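Local coordinates for uncharacterized protein (Danio rerio, PDB 5HBA) that probably serves as a target-recognising globular head of complement C1q in zebrafish innate immunity, folding as a C1q domain, seen here as a trimer of identical chains, at residues Pro4-Leu9 against Gly40-Lys45; Phe52-Ser57 against Leu76-Phe81; Val104-Phe109 against Ala124-Phe129. All blocks are in the same frame, centred on the assembly; numbering follows the deposited sequence.

Contact 1. Residues Pro4-Leu9 against Gly40-Lys45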
ATOM      1  N   PRO A   4      15.686   9.269  -5.918  1.00 33.06           N
ATOM      2  CA  PRO A   4      14.441   8.991  -6.648  1.00 31.88           C
ATOM      3  C   PRO A   4      13.236   8.792  -5.734  1.00 30.68           C
ATOM      4  O   PRO A   4      13.299   8.010  -4.773  1.00 30.52           O
ATOM      5  CB  PRO A   4      14.751   7.679  -7.366  1.00 28.78           C
ATOM      6  CG  PRO A   4      16.239   7.748  -7.622  1.00 33.05           C
ATOM      7  CD  PRO A   4      16.805   8.429  -6.402  1.00 35.12           C
ATOM      8  N   ALA A   5      12.155   9.501  -6.057  1.00 28.75           N
ATOM      9  CA  ALA A   5      10.879   9.436  -5.343  1.00 27.85           C
ATOM     10  C   ALA A   5       9.845  10.065  -6.256  1.00 31.46           C
ATOM     11  O   ALA A   5      10.007  11.221  -6.668  1.00 28.18           O
ATOM     12  CB  ALA A   5      10.946  10.220  -4.033  1.00 26.41           C
ATOM     13  N   PHE A   6       8.782   9.325  -6.565  1.00 26.83           N
ATOM     14  CA  PHE A   6       7.740   9.858  -7.436  1.00 24.16           C
ATOM     15  C   PHE A   6       6.330   9.499  -6.984  1.00 27.14           C
ATOM     16  O   PHE A   6       6.105   8.501  -6.282  1.00 25.44           O
ATOM     17  CB  PHE A   6       7.941   9.390  -8.883  1.00 25.51           C
ATOM     18  CG  PHE A   6       7.583   7.946  -9.102  1.00 23.96           C
ATOM     19  CD1 PHE A   6       6.273   7.578  -9.404  1.00 24.18           C
ATOM     20  CD2 PHE A   6       8.552   6.960  -9.013  1.00 27.12           C
ATOM     21  CE1 PHE A   6       5.933   6.241  -9.590  1.00 26.71           C
ATOM     22  CE2 PHE A   6       8.226   5.616  -9.205  1.00 26.41           C
ATOM     23  CZ  PHE A   6       6.909   5.257  -9.492  1.00 25.61           C
ATOM     24  N   SER A   7       5.384  10.318  -7.427  1.00 21.71           N
ATOM     25  CA  SER A   7       3.971  10.069  -7.228  1.00 23.94           C
ATOM     26  C   SER A   7       3.245  10.643  -8.436  1.00 25.88           C
ATOM     27  O   SER A   7       3.283  11.867  -8.680  1.00 25.20           O
ATOM     28  CB  SER A   7       3.491  10.745  -5.943  1.00 24.17           C
ATOM     29  OG  SER A   7       2.120  10.484  -5.728  1.00 24.71           O
ATOM     30  N   VAL A   8       2.607   9.767  -9.207  1.00 21.85           N
ATOM     31  CA  VAL A   8       1.911  10.187 -10.428  1.00 24.05           C
ATOM     32  C   VAL A   8       0.442   9.783 -10.394  1.00 24.63           C
ATOM     33  O   VAL A   8       0.090   8.724  -9.863  1.00 20.62           O
ATOM     34  CB  VAL A   8       2.603   9.629 -11.703  1.00 25.29           C
ATOM     35  CG1 VAL A   8       3.957  10.301 -11.897  1.00 21.49           C
ATOM     36  CG2 VAL A   8       2.775   8.101 -11.594  1.00 21.84           C
ATOM     37  N   LEU A   9      -0.411  10.641 -10.954  1.00 22.94           N
ATOM     38  CA  LEU A   9      -1.859  10.458 -10.886  1.00 23.08           C
ATOM     39  C   LEU A   9      -2.495  10.355 -12.269  1.00 23.58           C
ATOM     40  O   LEU A   9      -2.137  11.091 -13.196  1.00 21.22           O
ATOM     41  CB  LEU A   9      -2.487  11.622 -10.106  1.00 23.01           C
ATOM     42  CG  LEU A   9      -4.000  11.873 -10.157  1.00 22.96           C
ATOM     43  CD1 LEU A   9      -4.803  10.776  -9.468  1.00 27.49           C
ATOM     44  CD2 LEU A   9      -4.327  13.232  -9.550  1.00 23.88           C
ATOM     45  N   GLY A  40       4.168   6.124 -19.269  1.00 24.72           N
ATOM     46  CA  GLY A  40       3.801   5.301 -18.125  1.00 24.91           C
ATOM     47  C   GLY A  40       4.962   4.572 -17.464  1.00 24.81           C
ATOM     48  O   GLY A  40       4.744   3.757 -16.554  1.00 24.20           O
ATOM     49  N   TYR A  41       6.193   4.847 -17.902  1.00 24.20           N
ATOM     50  CA  TYR A  41       7.354   4.121 -17.358  1.00 27.15           C
ATOM     51  C   TYR A  41       8.155   4.912 -16.331  1.00 27.12           C
ATOM     52  O   TYR A  41       8.521   6.063 -16.572  1.00 27.23           O
ATOM     53  CB  TYR A  41       8.354   3.714 -18.458  1.00 27.95           C
ATOM     54  CG  TYR A  41       7.873   2.714 -19.480  1.00 28.18           C
ATOM     55  CD1 TYR A  41       7.544   1.413 -19.114  1.00 26.96           C
ATOM     56  CD2 TYR A  41       7.804   3.059 -20.828  1.00 27.26           C
ATOM     57  CE1 TYR A  41       7.114   0.496 -20.055  1.00 29.15           C
ATOM     58  CE2 TYR A  41       7.380   2.151 -21.776  1.00 29.96           C
ATOM     59  CZ  TYR A  41       7.039   0.872 -21.385  1.00 30.35           C
ATOM     60  OH  TYR A  41       6.621  -0.039 -22.323  1.00 28.95           O
ATOM     61  N   PHE A  42       8.464   4.264 -15.211  1.00 23.77           N
ATOM     62  CA  PHE A  42       9.599   4.669 -14.395  1.00 24.77           C
ATOM     63  C   PHE A  42      10.813   4.031 -15.043  1.00 31.00           C
ATOM     64  O   PHE A  42      10.806   2.831 -15.314  1.00 28.21           O
ATOM     65  CB  PHE A  42       9.468   4.147 -12.965  1.00 27.31           C
ATOM     66  CG  PHE A  42      10.720   4.305 -12.146  1.00 25.75           C
ATOM     67  CD1 PHE A  42      10.968   5.487 -11.459  1.00 27.48           C
ATOM     68  CD2 PHE A  42      11.644   3.272 -12.056  1.00 27.75           C
ATOM     69  CE1 PHE A  42      12.117   5.637 -10.700  1.00 29.71           C
ATOM     70  CE2 PHE A  42      12.800   3.419 -11.301  1.00 28.23           C
ATOM     71  CZ  PHE A  42      13.038   4.605 -10.626  1.00 28.15           C
ATOM     72  N   THR A  43      11.848   4.827 -15.298  1.00 28.28           N
ATOM     73  CA  THR A  43      13.110   4.304 -15.815  1.00 27.78           C
ATOM     74  C   THR A  43      14.224   4.575 -14.809  1.00 28.19           C
ATOM     75  O   THR A  43      14.521   5.724 -14.488  1.00 30.45           O
ATOM     76  CB  THR A  43      13.499   4.948 -17.165  1.00 31.78           C
ATOM     77  OG1 THR A  43      12.503   4.639 -18.150  1.00 31.54           O
ATOM     78  CG2 THR A  43      14.863   4.414 -17.640  1.00 34.11           C
ATOM     79  N   CYS A  44      14.841   3.506 -14.324  1.00 27.82           N
ATOM     80  CA  CYS A  44      15.905   3.606 -13.333  1.00 28.62           C
ATOM     81  C   CYS A  44      17.148   4.336 -13.870  1.00 31.29           C
ATOM     82  O   CYS A  44      17.726   3.931 -14.886  1.00 31.27           O
ATOM     83  CB  CYS A  44      16.290   2.197 -12.870  1.00 29.62           C
ATOM     84  SG  CYS A  44      17.567   2.125 -11.586  1.00 30.70           S
ATOM     85  N   LYS A  45      17.543   5.410 -13.189  1.00 30.69           N
ATOM     86  CA  LYS A  45      18.824   6.069 -13.434  1.00 33.59           C
ATOM     87  C   LYS A  45      19.816   5.667 -12.348  1.00 33.91           C
ATOM     88  O   LYS A  45      21.007   5.489 -12.610  1.00 36.60           O
ATOM     89  CB  LYS A  45      18.677   7.597 -13.428  1.00 33.93           C
ATOM     90  CG  LYS A  45      17.951   8.199 -14.613  1.00 36.30           C
ATOM     91  CD  LYS A  45      18.059   9.727 -14.545  1.00 37.57           C
ATOM     92  CE  LYS A  45      16.815  10.404 -15.064  1.00 38.55           C
ATOM     93  NZ  LYS A  45      16.693  11.767 -14.487  1.00 40.47           N
TER
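The backbone N of Phe6, whose ring meets that of Phe42 here, is taken by the carbonyl O of Gly128 in a backbone hydrogen bond, one rung of the ladder between strands 5-10 and 120-133. The contact itself is apolar. The CD2-CE2 side of Phe6 lies against one corner of Phe42, with Phe6 CE2 3.6 Å from Phe42 CD1 and Phe6 CD2 3.7 Å from the same atom. The ring planes are inclined by only 25°, yet their centroids stand 5.5 Å apart, so the rings are slid past one another and barely overlap. Phe42 reaches toward strand 5-10 with CG turned away from its own N (chi1 169°), whereas CG of Phe6 sits between its N and carbonyl carbon (chi1 74°); the closest CA atoms, those of Phe6 and Phe42, are 8.9 Å apart. Both residues are buried. Around them Phe126 meets Phe6 edge-to-face, and Phe52 and Tyr50 meet Phe42 likewise. Two aromatic side chains thus meet in the core of the C1q-family jelly-roll sandwich: strand 5-10 pairs with strands 26-30 and 120-133 in one sheet, and strand 41-43 lies between 35-36 and 103-109 in the other.

Contact 2. Residues Phe52-Ser57 against Leu76-Phe81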
ATOM      1  N   PHE A  52       7.782   0.175  -4.818  1.00 25.24           N
ATOM      2  CA  PHE A  52       6.733   0.645  -5.726  1.00 24.70           C
ATOM      3  C   PHE A  52       5.365   0.249  -5.166  1.00 25.43           C
ATOM      4  O   PHE A  52       5.214  -0.833  -4.593  1.00 24.05           O
ATOM      5  CB  PHE A  52       6.895   0.010  -7.112  1.00 23.89           C
ATOM      6  CG  PHE A  52       8.124   0.453  -7.850  1.00 27.38           C
ATOM      7  CD1 PHE A  52       8.092   1.583  -8.664  1.00 25.32           C
ATOM      8  CD2 PHE A  52       9.306  -0.271  -7.757  1.00 26.69           C
ATOM      9  CE1 PHE A  52       9.234   1.990  -9.362  1.00 22.42           C
ATOM     10  CE2 PHE A  52      10.443   0.130  -8.448  1.00 25.39           C
ATOM     11  CZ  PHE A  52      10.408   1.266  -9.244  1.00 25.49           C
ATOM     12  N   VAL A  53       4.373   1.115  -5.344  1.00 23.27           N
ATOM     13  CA  VAL A  53       3.013   0.817  -4.900  1.00 22.79           C
ATOM     14  C   VAL A  53       2.027   1.602  -5.756  1.00 23.39           C
ATOM     15  O   VAL A  53       2.307   2.738  -6.164  1.00 20.63           O
ATOM     16  CB  VAL A  53       2.819   1.119  -3.384  1.00 25.42           C
ATOM     17  CG1 VAL A  53       2.826   2.620  -3.110  1.00 25.87           C
ATOM     18  CG2 VAL A  53       1.520   0.501  -2.856  1.00 23.89           C
ATOM     19  N   PHE A  54       0.890   0.985  -6.063  1.00 21.95           N
ATOM     20  CA  PHE A  54      -0.162   1.691  -6.783  1.00 22.89           C
ATOM     21  C   PHE A  54      -1.514   1.540  -6.084  1.00 24.84           C
ATOM     22  O   PHE A  54      -1.727   0.587  -5.323  1.00 22.36           O
ATOM     23  CB  PHE A  54      -0.258   1.199  -8.232  1.00 19.00           C
ATOM     24  CG  PHE A  54      -0.719  -0.221  -8.356  1.00 21.45           C
ATOM     25  CD1 PHE A  54      -2.075  -0.522  -8.410  1.00 23.67           C
ATOM     26  CD2 PHE A  54       0.197  -1.256  -8.408  1.00 20.54           C
ATOM     27  CE1 PHE A  54      -2.512  -1.824  -8.501  1.00 24.10           C
ATOM     28  CE2 PHE A  54      -0.236  -2.583  -8.502  1.00 22.65           C
ATOM     29  CZ  PHE A  54      -1.592  -2.860  -8.556  1.00 26.08           C
ATOM     30  N   HIS A  55      -2.423   2.471  -6.366  1.00 18.67           N
ATOM     31  CA  HIS A  55      -3.802   2.397  -5.868  1.00 26.43           C
ATOM     32  C   HIS A  55      -4.702   2.808  -7.021  1.00 24.29           C
ATOM     33  O   HIS A  55      -4.575   3.924  -7.555  1.00 23.17           O
ATOM     34  CB  HIS A  55      -4.040   3.354  -4.685  1.00 22.26           C
ATOM     35  CG  HIS A  55      -2.988   3.294  -3.626  1.00 21.60           C
ATOM     36  ND1 HIS A  55      -2.928   2.307  -2.667  1.00 21.33           N
ATOM     37  CD2 HIS A  55      -1.952   4.141  -3.351  1.00 24.47           C
ATOM     38  CE1 HIS A  55      -1.908   2.522  -1.873  1.00 24.10           C
ATOM     39  NE2 HIS A  55      -1.290   3.617  -2.258  1.00 19.11           N
ATOM     40  N   ALA A  56      -5.612   1.927  -7.418  1.00 23.71           N
ATOM     41  CA  ALA A  56      -6.354   2.171  -8.655  1.00 25.06           C
ATOM     42  C   ALA A  56      -7.784   1.652  -8.621  1.00 24.82           C
ATOM     43  O   ALA A  56      -8.062   0.621  -8.000  1.00 25.99           O
ATOM     44  CB  ALA A  56      -5.595   1.569  -9.849  1.00 22.17           C
ATOM     45  N   SER A  57      -8.679   2.364  -9.309  1.00 24.85           N
ATOM     46  CA  SER A  57     -10.070   1.947  -9.421  1.00 25.12           C
ATOM     47  C   SER A  57     -10.649   2.105 -10.819  1.00 25.04           C
ATOM     48  O   SER A  57     -10.311   3.035 -11.563  1.00 26.86           O
ATOM     49  CB  SER A  57     -10.986   2.646  -8.392  1.00 28.58           C
ATOM     50  OG  SER A  57     -10.730   4.026  -8.288  1.00 33.78           O
ATOM     51  N   LEU A  76       3.668  -9.170 -11.396  1.00 24.75           N
ATOM     52  CA  LEU A  76       2.799  -9.463 -10.248  1.00 28.03           C
ATOM     53  C   LEU A  76       1.387  -8.967 -10.535  1.00 26.60           C
ATOM     54  O   LEU A  76       1.209  -7.818 -10.950  1.00 25.54           O
ATOM     55  CB  LEU A  76       3.326  -8.785  -8.977  1.00 23.82           C
ATOM     56  CG  LEU A  76       4.719  -9.179  -8.503  1.00 28.49           C
ATOM     57  CD1 LEU A  76       5.146  -8.235  -7.410  1.00 23.66           C
ATOM     58  CD2 LEU A  76       4.725 -10.635  -7.996  1.00 25.15           C
ATOM     59  N   SER A  77       0.393  -9.817 -10.292  1.00 23.13           N
ATOM     60  CA  SER A  77      -1.006  -9.491 -10.587  1.00 24.85           C
ATOM     61  C   SER A  77      -1.808  -9.172  -9.326  1.00 25.61           C
ATOM     62  O   SER A  77      -1.658  -9.821  -8.283  1.00 23.61           O
ATOM     63  CB  SER A  77      -1.687 -10.660 -11.326  1.00 25.05           C
ATOM     64  OG  SER A  77      -1.060 -10.902 -12.578  1.00 30.95           O
ATOM     65  N   PHE A  78      -2.684  -8.183  -9.437  1.00 24.46           N
ATOM     66  CA  PHE A  78      -3.554  -7.797  -8.340  1.00 26.25           C
ATOM     67  C   PHE A  78      -4.931  -7.572  -8.930  1.00 26.45           C
ATOM     68  O   PHE A  78      -5.101  -6.681  -9.757  1.00 22.23           O
ATOM     69  CB  PHE A  78      -3.033  -6.515  -7.679  1.00 24.98           C
ATOM     70  CG  PHE A  78      -1.630  -6.645  -7.151  1.00 23.50           C
ATOM     71  CD1 PHE A  78      -1.389  -7.173  -5.882  1.00 23.92           C
ATOM     72  CD2 PHE A  78      -0.548  -6.278  -7.935  1.00 23.55           C
ATOM     73  CE1 PHE A  78      -0.076  -7.317  -5.405  1.00 23.59           C
ATOM     74  CE2 PHE A  78       0.760  -6.410  -7.466  1.00 24.46           C
ATOM     75  CZ  PHE A  78       0.993  -6.931  -6.204  1.00 23.33           C
ATOM     76  N   CYS A  79      -5.894  -8.395  -8.514  1.00 25.09           N
ATOM     77  CA  CYS A  79      -7.225  -8.431  -9.124  1.00 28.88           C
ATOM     78  C   CYS A  79      -8.372  -8.292  -8.110  1.00 28.67           C
ATOM     79  O   CYS A  79      -8.423  -9.010  -7.098  1.00 23.52           O
ATOM     80  CB  CYS A  79      -7.426  -9.762  -9.868  1.00 30.84           C
ATOM     81  SG  CYS A  79      -6.644  -9.952 -11.479  1.00 29.06           S
ATOM     82  N   ASP A  80      -9.294  -7.375  -8.399  1.00 27.16           N
ATOM     83  CA  ASP A  80     -10.596  -7.343  -7.731  1.00 31.47           C
ATOM     84  C   ASP A  80     -11.636  -7.894  -8.708  1.00 34.01           C
ATOM     85  O   ASP A  80     -11.965  -7.236  -9.704  1.00 30.79           O
ATOM     86  CB  ASP A  80     -10.983  -5.911  -7.342  1.00 29.69           C
ATOM     87  CG  ASP A  80     -10.419  -5.485  -5.985  1.00 31.21           C
ATOM     88  OD1 ASP A  80      -9.680  -6.273  -5.370  1.00 27.89           O
ATOM     89  OD2 ASP A  80     -10.697  -4.342  -5.547  1.00 31.96           O
ATOM     90  N   PHE A  81     -12.140  -9.093  -8.429  1.00 33.14           N
ATOM     91  CA  PHE A  81     -13.182  -9.703  -9.258  1.00 33.92           C
ATOM     92  C   PHE A  81     -14.583  -9.414  -8.711  1.00 37.63           C
ATOM     93  O   PHE A  81     -15.341 -10.336  -8.411  1.00 45.37           O
ATOM     94  CB  PHE A  81     -12.969 -11.221  -9.375  1.00 30.92           C
ATOM     95  CG  PHE A  81     -11.811 -11.609 -10.251  1.00 30.95           C
ATOM     96  CD1 PHE A  81     -11.934 -11.587 -11.633  1.00 36.00           C
ATOM     97  CD2 PHE A  81     -10.607 -12.009  -9.693  1.00 30.31           C
ATOM     98  CE1 PHE A  81     -10.867 -11.948 -12.448  1.00 36.19           C
ATOM     99  CE2 PHE A  81      -9.537 -12.372 -10.494  1.00 30.50           C
ATOM    100  CZ  PHE A  81      -9.665 -12.336 -11.878  1.00 34.41           C
TER
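Phe54 and Phe78 meet through their rings, and the first interaction to consider is aromatic. The pair is an offset T: the edge of Phe54 is directed at the face of Phe78, with the planes at 71° and the centroids 5.6 Å apart. The offset shows in the atoms that touch. Phe54 CZ comes to 3.6 Å from Phe78 CD2, and Phe54 CE2 to 3.8 Å from that same CD2, which itself lies near the plane of the Phe54 ring. The edge therefore arrives over one flank of Phe78 and not over the middle of its face.

The second component is plain apolar packing at the root of the Phe78 side chain. Phe54 CZ is 4.0 Å from both CB and CG of Phe78, so the tip of one ring is set where the other ring leaves its backbone. Phe78 leaves its backbone in the direction of strand 52-57, and its CG lies on the N side of the residue, opposite the carbonyl carbon (chi1 -58°). Phe54 starts out less directly, and the length of its ring brings its end to the partner. The nearest CA atoms, those of Phe54 and Phe78, are 10.2 Å apart.

Outside the ring pair, strand 75-80 is tied covalently to its neighbour: Cys79 is joined by a disulfide to Cys63 on strand 62-68. It also faces the third subunit, where Asp80 OD1 accepts a hydrogen bond from Val89 N of that subunit. The two aromatic side chains meet in the core between the sheets of the C1q-family jelly-roll sandwich, where Leu64 and Ile106 also pack on Phe54. Strand 75-80 is the outermost strand of its sheet within this chain, while strand 48-59 lies between strands 87-98 and 120-133 in the opposing sheet.

Contact 3. Residues Val104-Phe109 against Ala124-Phe129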
ATOM      1  N   VAL A 104       9.875   0.164 -14.985  1.00 26.88           N
ATOM      2  CA  VAL A 104       8.814  -0.391 -14.135  1.00 23.42           C
ATOM      3  C   VAL A 104       7.512   0.328 -14.452  1.00 29.36           C
ATOM      4  O   VAL A 104       7.498   1.552 -14.665  1.00 24.38           O
ATOM      5  CB  VAL A 104       9.146  -0.271 -12.631  1.00 25.67           C
ATOM      6  CG1 VAL A 104       8.034  -0.889 -11.775  1.00 23.33           C
ATOM      7  CG2 VAL A 104      10.478  -0.961 -12.319  1.00 25.23           C
ATOM      8  N   TRP A 105       6.418  -0.426 -14.513  1.00 25.33           N
ATOM      9  CA  TRP A 105       5.141   0.187 -14.843  1.00 24.29           C
ATOM     10  C   TRP A 105       3.979  -0.654 -14.341  1.00 23.99           C
ATOM     11  O   TRP A 105       4.175  -1.765 -13.833  1.00 25.94           O
ATOM     12  CB  TRP A 105       5.039   0.425 -16.357  1.00 23.96           C
ATOM     13  CG  TRP A 105       4.884  -0.828 -17.216  1.00 24.32           C
ATOM     14  CD1 TRP A 105       3.718  -1.307 -17.740  1.00 25.78           C
ATOM     15  CD2 TRP A 105       5.923  -1.714 -17.683  1.00 23.11           C
ATOM     16  NE1 TRP A 105       3.958  -2.441 -18.485  1.00 27.74           N
ATOM     17  CE2 TRP A 105       5.309  -2.714 -18.469  1.00 25.61           C
ATOM     18  CE3 TRP A 105       7.314  -1.768 -17.511  1.00 24.76           C
ATOM     19  CZ2 TRP A 105       6.018  -3.749 -19.078  1.00 28.19           C
ATOM     20  CZ3 TRP A 105       8.026  -2.804 -18.113  1.00 29.04           C
ATOM     21  CH2 TRP A 105       7.376  -3.776 -18.892  1.00 29.27           C
ATOM     22  N   ILE A 106       2.787  -0.153 -14.551  1.00 21.02           N
ATOM     23  CA  ILE A 106       1.572  -0.881 -14.400  1.00 23.52           C
ATOM     24  C   ILE A 106       0.790  -0.890 -15.666  1.00 21.35           C
ATOM     25  O   ILE A 106       0.836  -0.034 -16.462  1.00 25.34           O
ATOM     26  CB  ILE A 106       0.714  -0.377 -13.243  1.00 21.87           C
ATOM     27  CG1 ILE A 106       0.289   1.084 -13.445  1.00 18.33           C
ATOM     28  CG2 ILE A 106       1.464  -0.549 -11.956  1.00 20.91           C
ATOM     29  CD1 ILE A 106      -0.572   1.675 -12.359  1.00 21.26           C
ATOM     30  N   GLU A 107       0.006  -1.903 -15.758  1.00 20.10           N
ATOM     31  CA  GLU A 107      -0.670  -2.445 -16.926  1.00 24.23           C
ATOM     32  C   GLU A 107      -1.977  -3.133 -16.517  1.00 22.05           C
ATOM     33  O   GLU A 107      -2.003  -3.964 -15.591  1.00 25.35           O
ATOM     34  CB  GLU A 107       0.298  -3.362 -17.699  1.00 27.21           C
ATOM     35  CG  GLU A 107      -0.202  -3.958 -18.973  1.00 32.40           C
ATOM     36  CD  GLU A 107       0.873  -4.802 -19.658  1.00 33.75           C
ATOM     37  OE1 GLU A 107       1.987  -4.934 -19.094  1.00 35.68           O
ATOM     38  OE2 GLU A 107       0.602  -5.339 -20.748  1.00 40.50           O
ATOM     39  N   PRO A 108      -3.070  -2.668 -17.076  1.00 22.77           N
ATOM     40  CA  PRO A 108      -4.340  -3.357 -16.847  1.00 22.11           C
ATOM     41  C   PRO A 108      -4.464  -4.573 -17.757  1.00 22.73           C
ATOM     42  O   PRO A 108      -3.851  -4.602 -18.834  1.00 22.88           O
ATOM     43  CB  PRO A 108      -5.397  -2.312 -17.242  1.00 23.04           C
ATOM     44  CG  PRO A 108      -4.633  -1.027 -17.529  1.00 22.88           C
ATOM     45  CD  PRO A 108      -3.241  -1.445 -17.885  1.00 23.03           C
ATOM     46  N   PHE A 109      -5.234  -5.563 -17.316  1.00 23.20           N
ATOM     47  CA  PHE A 109      -5.623  -6.691 -18.162  1.00 28.70           C
ATOM     48  C   PHE A 109      -7.048  -7.144 -17.830  1.00 27.14           C
ATOM     49  O   PHE A 109      -7.607  -6.746 -16.805  1.00 26.41           O
ATOM     50  CB  PHE A 109      -4.614  -7.845 -18.080  1.00 26.75           C
ATOM     51  CG  PHE A 109      -4.532  -8.525 -16.731  1.00 27.52           C
ATOM     52  CD1 PHE A 109      -3.818  -7.953 -15.684  1.00 25.87           C
ATOM     53  CD2 PHE A 109      -5.111  -9.782 -16.536  1.00 29.32           C
ATOM     54  CE1 PHE A 109      -3.722  -8.599 -14.450  1.00 26.28           C
ATOM     55  CE2 PHE A 109      -5.008 -10.446 -15.306  1.00 26.34           C
ATOM     56  CZ  PHE A 109      -4.319  -9.853 -14.262  1.00 27.50           C
ATOM     57  N   ALA A 124      -5.890   6.159 -11.115  1.00 23.04           N
ATOM     58  CA  ALA A 124      -4.701   5.490 -10.587  1.00 22.14           C
ATOM     59  C   ALA A 124      -3.695   6.441  -9.958  1.00 22.34           C
ATOM     60  O   ALA A 124      -3.411   7.499 -10.513  1.00 24.71           O
ATOM     61  CB  ALA A 124      -4.031   4.643 -11.693  1.00 22.87           C
ATOM     62  N   VAL A 125      -3.176   6.053  -8.793  1.00 21.53           N
ATOM     63  CA  VAL A 125      -2.050   6.729  -8.160  1.00 21.80           C
ATOM     64  C   VAL A 125      -0.903   5.719  -8.099  1.00 23.50           C
ATOM     65  O   VAL A 125      -1.069   4.620  -7.577  1.00 21.66           O
ATOM     66  CB  VAL A 125      -2.408   7.232  -6.731  1.00 25.34           C
ATOM     67  CG1 VAL A 125      -1.199   7.894  -6.076  1.00 23.85           C
ATOM     68  CG2 VAL A 125      -3.575   8.238  -6.784  1.00 23.90           C
ATOM     69  N   PHE A 126       0.242   6.071  -8.676  1.00 21.83           N
ATOM     70  CA  PHE A 126       1.386   5.165  -8.746  1.00 21.27           C
ATOM     71  C   PHE A 126       2.526   5.867  -8.026  1.00 23.41           C
ATOM     72  O   PHE A 126       2.882   7.003  -8.375  1.00 22.37           O
ATOM     73  CB  PHE A 126       1.753   4.924 -10.215  1.00 20.16           C
ATOM     74  CG  PHE A 126       2.782   3.843 -10.443  1.00 24.01           C
ATOM     75  CD1 PHE A 126       3.044   2.869  -9.479  1.00 23.13           C
ATOM     76  CD2 PHE A 126       3.497   3.802 -11.640  1.00 21.95           C
ATOM     77  CE1 PHE A 126       3.989   1.872  -9.708  1.00 22.57           C
ATOM     78  CE2 PHE A 126       4.446   2.799 -11.875  1.00 26.89           C
ATOM     79  CZ  PHE A 126       4.694   1.838 -10.902  1.00 23.27           C
ATOM     80  N   ASN A 127       3.084   5.201  -7.017  1.00 20.02           N
ATOM     81  CA  ASN A 127       4.125   5.788  -6.172  1.00 22.74           C
ATOM     82  C   ASN A 127       5.378   4.925  -6.108  1.00 24.92           C
ATOM     83  O   ASN A 127       5.310   3.694  -6.227  1.00 27.19           O
ATOM     84  CB  ASN A 127       3.593   5.977  -4.750  1.00 23.91           C
ATOM     85  CG  ASN A 127       2.336   6.815  -4.710  1.00 23.84           C
ATOM     86  OD1 ASN A 127       2.269   7.885  -5.318  1.00 23.64           O
ATOM     87  ND2 ASN A 127       1.323   6.329  -3.991  1.00 21.48           N
ATOM     88  N   GLY A 128       6.526   5.562  -5.894  1.00 24.17           N
ATOM     89  CA  GLY A 128       7.770   4.815  -5.788  1.00 21.90           C
ATOM     90  C   GLY A 128       8.933   5.629  -5.255  1.00 23.85           C
ATOM     91  O   GLY A 128       8.954   6.851  -5.389  1.00 26.61           O
ATOM     92  N   PHE A 129       9.910   4.954  -4.657  1.00 24.51           N
ATOM     93  CA  PHE A 129      11.107   5.635  -4.164  1.00 26.11           C
ATOM     94  C   PHE A 129      12.268   4.674  -3.930  1.00 27.84           C
ATOM     95  O   PHE A 129      12.072   3.474  -3.688  1.00 26.03           O
ATOM     96  CB  PHE A 129      10.809   6.467  -2.901  1.00 24.39           C
ATOM     97  CG  PHE A 129      10.103   5.704  -1.819  1.00 28.69           C
ATOM     98  CD1 PHE A 129      10.823   4.940  -0.906  1.00 26.40           C
ATOM     99  CD2 PHE A 129       8.721   5.754  -1.709  1.00 26.63           C
ATOM    100  CE1 PHE A 129      10.172   4.239   0.094  1.00 31.34           C
ATOM    101  CE2 PHE A 129       8.063   5.045  -0.708  1.00 29.51           C
ATOM    102  CZ  PHE A 129       8.790   4.297   0.193  1.00 28.41           C
TER
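Ile106 places its CG2 methyl over one face of the Phe126 ring, a CH-pi contact in which CG2 stands 4.3 Å from the ring centroid and 17° off the ring normal. The methyl is shifted toward the rim, so that Phe126 CZ and CE1 are both 4.2 Å from Ile106 CG2. The backbone of strand 104-109 also reaches the ring: Trp105 CA approaches Phe126 CE2 to 4.0 Å, and the carbonyl O of Val104 lies near the ring plane, 4.3 Å from Phe126 CE2. Val104 CG1 adds a looser apolar contact, 4.4 Å from Phe126 CZ.

Phe126 can insert itself here because its CG is swung to the side opposite its own N (chi1 -171°), which carries the ring toward the other strand. The nearest CA atoms, those of Ile106 and Phe126, are 8.3 Å apart, a distance bridged by the two side chains.

In the next shell Val8 and Phe24 pack on Phe126, and Val22 on Ile106. The two short strand segments run nearly antiparallel, at 158°, with axes 9.2 Å apart at closest approach; their sheets pack face to face, and the contact lies almost at the centre of the chain. This is the buried core of a beta-sandwich, the two-sheet jelly roll characteristic of the C1q and TNF domains.

From the N terminus, contact 1 closes first, joining 4-9 to 40-45 round a loop that holds strands 15-16, 26-30 and 35-36. Contact 2 then closes 52-57 onto 76-81 across strand 62-68, and contact 3 closes 104-109 onto 124-129 round the shortest of the three loops. The three follow in series; none nests in or crosses another. In space they lie side by side in the core: each sets a strand of one sheet against a strand of the other, and strand 120-133 lies between 5-10 and 48-59, placing contact 3 between the other two. Phe52 packs on Phe6, linking contacts 1 and 2, whose centres are about 17 Å apart.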